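Long-range contact in extracellular ligand-binding receptor (Desulfohalobium retbaense DSM 5692, PDB 5ERE), which probably senses small ligands outside the cell, binding 2-oxo-4-methylpentanoic acid in a periplasmic-binding-protein domain and cytosine in a separate Cache-like sensor domain: residues 207-213 with 227-232. Sequence-based numbering, arbitrary orientation.
Sequences VGTRPIQ and LVYTYP. With COI (2-oxo-4-methylpentanoic acid), chain B.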
ATOM      1  N   VAL A 207      14.447  10.985  -2.146  1.00 54.43           N
ATOM      2  CA  VAL A 207      13.237  10.247  -1.796  1.00 48.07           C
ATOM      3  C   VAL A 207      13.136  10.215  -0.277  1.00 51.60           C
ATOM      4  O   VAL A 207      14.129   9.997   0.411  1.00 45.67           O
ATOM      5  CB  VAL A 207      13.259   8.810  -2.350  1.00 49.18           C
ATOM      6  CG1 VAL A 207      11.983   8.050  -1.989  1.00 44.42           C
ATOM      7  CG2 VAL A 207      13.500   8.806  -3.870  1.00 50.31           C
ATOM      8  N   GLY A 208      11.939  10.434   0.260  1.00 49.83           N
ATOM      9  CA  GLY A 208      11.777  10.411   1.700  1.00 45.14           C
ATOM     10  C   GLY A 208      10.458   9.795   2.091  1.00 42.60           C
ATOM     11  O   GLY A 208       9.758   9.239   1.246  1.00 40.49           O
ATOM     12  N   THR A 209      10.151   9.888   3.381  1.00 39.34           N
ATOM     13  CA  THR A 209       8.997   9.208   3.985  1.00 39.74           C
ATOM     14  C   THR A 209       8.232  10.219   4.854  1.00 35.52           C
ATOM     15  O   THR A 209       8.583  11.411   4.908  1.00 33.18           O
ATOM     16  CB  THR A 209       9.449   7.963   4.821  1.00 37.90           C
ATOM     17  OG1 THR A 209      10.215   8.372   5.955  1.00 42.28           O
ATOM     18  CG2 THR A 209      10.288   6.980   3.963  1.00 47.22           C
ATOM     19  N   ARG A 210       7.220   9.735   5.570  1.00 38.03           N
ATOM     20  CA  ARG A 210       6.243  10.595   6.260  1.00 38.93           C
ATOM     21  C   ARG A 210       6.827  11.795   7.041  1.00 33.41           C
ATOM     22  O   ARG A 210       6.382  12.908   6.866  1.00 37.45           O
ATOM     23  CB  ARG A 210       5.380   9.699   7.197  1.00 30.25           C
ATOM     24  CG  ARG A 210       4.535  10.449   8.244  1.00 34.00           C
ATOM     25  CD  ARG A 210       3.896   9.412   9.262  1.00 28.98           C
ATOM     26  NE  ARG A 210       4.933   8.473   9.678  1.00 34.97           N
ATOM     27  CZ  ARG A 210       5.767   8.652  10.690  1.00 36.62           C
ATOM     28  NH1 ARG A 210       5.676   9.715  11.453  1.00 35.17           N
ATOM     29  NH2 ARG A 210       6.722   7.755  10.934  1.00 43.14           N
ATOM     30  N   PRO A 211       7.831  11.576   7.902  1.00 30.10           N
ATOM     31  CA  PRO A 211       8.443  12.634   8.720  1.00 32.65           C
ATOM     32  C   PRO A 211       9.068  13.805   7.960  1.00 34.71           C
ATOM     33  O   PRO A 211       9.294  14.861   8.557  1.00 36.56           O
ATOM     34  CB  PRO A 211       9.549  11.882   9.472  1.00 41.33           C
ATOM     35  CG  PRO A 211       9.085  10.482   9.483  1.00 36.83           C
ATOM     36  CD  PRO A 211       8.494  10.286   8.145  1.00 32.89           C
ATOM     37  N   ILE A 212       9.350  13.634   6.675  1.00 42.13           N
ATOM     38  CA  ILE A 212      10.148  14.632   5.950  1.00 42.65           C
ATOM     39  C   ILE A 212       9.350  15.900   5.569  1.00 41.57           C
ATOM     40  O   ILE A 212       9.930  16.924   5.206  1.00 41.24           O
ATOM     41  CB  ILE A 212      10.778  13.979   4.692  1.00 38.31           C
ATOM     42  CG1 ILE A 212      12.066  14.707   4.264  1.00 41.07           C
ATOM     43  CG2 ILE A 212       9.803  13.948   3.552  1.00 33.69           C
ATOM     44  CD1 ILE A 212      12.897  13.885   3.292  1.00 46.49           C
ATOM     45  N   GLN A 213       8.028  15.875   5.712  1.00 40.14           N
ATOM     46  CA  GLN A 213       7.224  17.038   5.288  1.00 38.71           C
ATOM     47  C   GLN A 213       7.221  18.124   6.366  1.00 44.00           C
ATOM     48  O   GLN A 213       6.242  18.305   7.075  1.00 41.81           O
ATOM     49  CB  GLN A 213       5.770  16.649   4.952  1.00 39.30           C
ATOM     50  CG  GLN A 213       4.992  17.831   4.328  1.00 43.44           C
ATOM     51  CD  GLN A 213       3.554  17.504   3.977  1.00 38.65           C
ATOM     52  OE1 GLN A 213       3.286  16.819   2.990  1.00 38.88           O
ATOM     53  NE2 GLN A 213       2.612  17.979   4.794  1.00 39.22           N
ATOM     54  N   LEU A 227      11.995  16.309  -4.774  1.00 48.80           N
ATOM     55  CA  LEU A 227      12.052  15.202  -3.833  1.00 53.32           C
ATOM     56  C   LEU A 227      10.683  14.525  -3.706  1.00 46.49           C
ATOM     57  O   LEU A 227       9.697  15.204  -3.519  1.00 42.93           O
ATOM     58  CB  LEU A 227      12.512  15.708  -2.467  1.00 50.79           C
ATOM     59  CG  LEU A 227      12.747  14.642  -1.394  1.00 53.56           C
ATOM     60  CD1 LEU A 227      13.732  15.194  -0.403  1.00 49.94           C
ATOM     61  CD2 LEU A 227      11.476  14.210  -0.667  1.00 53.88           C
ATOM     62  N   VAL A 228      10.635  13.202  -3.835  1.00 54.00           N
ATOM     63  CA  VAL A 228       9.367  12.462  -3.787  1.00 55.82           C
ATOM     64  C   VAL A 228       9.285  11.739  -2.453  1.00 43.41           C
ATOM     65  O   VAL A 228      10.268  11.201  -2.004  1.00 39.61           O
ATOM     66  CB  VAL A 228       9.255  11.462  -4.968  1.00 44.67           C
ATOM     67  CG1 VAL A 228       7.981  10.605  -4.884  1.00 50.27           C
ATOM     68  CG2 VAL A 228       9.278  12.215  -6.304  1.00 42.74           C
ATOM     69  N   TYR A 229       8.132  11.734  -1.794  1.00 38.98           N
ATOM     70  CA  TYR A 229       8.026  10.987  -0.536  1.00 43.74           C
ATOM     71  C   TYR A 229       6.627  10.424  -0.302  1.00 37.64           C
ATOM     72  O   TYR A 229       5.642  10.891  -0.885  1.00 39.20           O
ATOM     73  CB  TYR A 229       8.429  11.873   0.649  1.00 43.16           C
ATOM     74  CG  TYR A 229       7.576  13.095   0.777  1.00 41.81           C
ATOM     75  CD1 TYR A 229       7.783  14.185  -0.050  1.00 43.85           C
ATOM     76  CD2 TYR A 229       6.530  13.169   1.729  1.00 36.78           C
ATOM     77  CE1 TYR A 229       6.999  15.310   0.039  1.00 43.59           C
ATOM     78  CE2 TYR A 229       5.759  14.284   1.828  1.00 38.85           C
ATOM     79  CZ  TYR A 229       5.987  15.363   0.980  1.00 40.41           C
ATOM     80  OH  TYR A 229       5.212  16.490   1.067  1.00 39.17           O
ATOM     81  N   THR A 230       6.555   9.387   0.525  1.00 42.49           N
ATOM     82  CA  THR A 230       5.270   8.837   0.925  1.00 35.77           C
ATOM     83  C   THR A 230       4.727   9.609   2.112  1.00 38.90           C
ATOM     84  O   THR A 230       5.484  10.084   2.959  1.00 32.85           O
ATOM     85  CB  THR A 230       5.365   7.366   1.254  1.00 37.35           C
ATOM     86  OG1 THR A 230       6.536   7.095   2.022  1.00 40.62           O
ATOM     87  CG2 THR A 230       5.393   6.559  -0.007  1.00 37.59           C
ATOM     88  N   TYR A 231       3.401   9.762   2.153  1.00 40.45           N
ATOM     89  CA  TYR A 231       2.777  10.612   3.149  1.00 37.51           C
ATOM     90  C   TYR A 231       1.272  10.243   3.329  1.00 33.42           C
ATOM     91  O   TYR A 231       0.604   9.902   2.354  1.00 35.20           O
ATOM     92  CB  TYR A 231       2.916  12.070   2.744  1.00 39.85           C
ATOM     93  CG  TYR A 231       2.655  13.020   3.864  1.00 35.03           C
ATOM     94  CD1 TYR A 231       3.619  13.256   4.818  1.00 34.50           C
ATOM     95  CD2 TYR A 231       1.439  13.681   3.963  1.00 40.07           C
ATOM     96  CE1 TYR A 231       3.377  14.109   5.863  1.00 34.77           C
ATOM     97  CE2 TYR A 231       1.182  14.544   4.998  1.00 32.06           C
ATOM     98  CZ  TYR A 231       2.141  14.754   5.943  1.00 35.24           C
ATOM     99  OH  TYR A 231       1.876  15.608   6.963  1.00 32.85           O
ATOM    100  N   PRO A 232       0.759  10.298   4.566  1.00 30.20           N
ATOM    101  CA  PRO A 232      -0.711  10.109   4.769  1.00 29.38           C
ATOM    102  C   PRO A 232      -1.570  11.017   3.924  1.00 37.17           C
ATOM    103  O   PRO A 232      -1.250  12.184   3.773  1.00 36.26           O
ATOM    104  CB  PRO A 232      -0.916  10.425   6.243  1.00 34.96           C
ATOM    105  CG  PRO A 232       0.437  10.231   6.872  1.00 41.07           C
ATOM    106  CD  PRO A 232       1.446  10.622   5.823  1.00 34.65           C
TER
HETATM  107  C1  COI B 601       8.857   7.719  14.018  1.00 36.97           C
HETATM  108  O1  COI B 601       9.585   7.160  14.880  1.00 37.44           O
HETATM  109  O2  COI B 601       8.073   7.070  13.281  1.00 38.38           O
HETATM  110  C2  COI B 601       8.891   9.207  13.924  1.00 41.90           C
HETATM  111  O3  COI B 601       8.229   9.782  13.082  1.00 38.78           O
HETATM  112  C3  COI B 601       9.753   9.907  14.947  1.00 42.07           C
HETATM  113  C4  COI B 601       9.845  11.358  14.634  1.00 50.08           C
HETATM  114  C5  COI B 601      10.164  12.078  15.928  1.00 44.57           C
HETATM  115  C6  COI B 601      10.945  11.472  13.589  1.00 45.60           C
HETATM  116  O   HOH W   1       4.548  16.991   8.705  1.00 35.61           O
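Gly208 and Tyr229 lie side by side on two neighbouring parallel strands, where Gly208 N donates to Val228 O (2.9 Å) and Thr230 N makes a longer bond back to Gly208 O. The link between the strands includes the short helices 215-219 and 221-224, making a beta-alpha-beta crossover in the second lobe of the periplasmic-binding-protein fold. Val207 and Val228, branched residues suited to a strand, share the sheet face packed by helix 112-123. With no side chain at Gly208, Ile212 CD1 can pack close against the strand. Beyond Gly208 the chain turns into a short 3-10 segment, and Ile212 swings back over the strand, CD1 meeting Leu227 CD1 tip to tip while CG2 sits over the Tyr229 ring face, a CH-pi contact 4.0 Å from the centroid. The same turn carries Arg210 to the strand ends, its CG against Pro232 CD. A bend at chi3 (46°) turns the guanidinium to the bound 2-oxo-4-methylpentanoic acid: Arg210 NH2 holds carboxylate O2 at 2.8 Å and Arg210 NH1 holds keto O3 at 3.0 Å, a pairing consistent with recognition of the 2-oxo acid head, with Ser72 OG and Ala95 N also bonded to the ligand. Gln213, whose extended chain ends in a flat amide, lies between two tyrosines. Its amide stacks on the Tyr231 ring, planes 25° apart, with Pro232 CD on the opposite face, while Tyr231 OH bonds to Tyr234. Against Tyr229 the amide stands nearly perpendicular, and Gln213 OE1, also bonded by Lys311, accepts a hydrogen bond from Tyr229 OH at 2.7 Å on an in-plane lone pair.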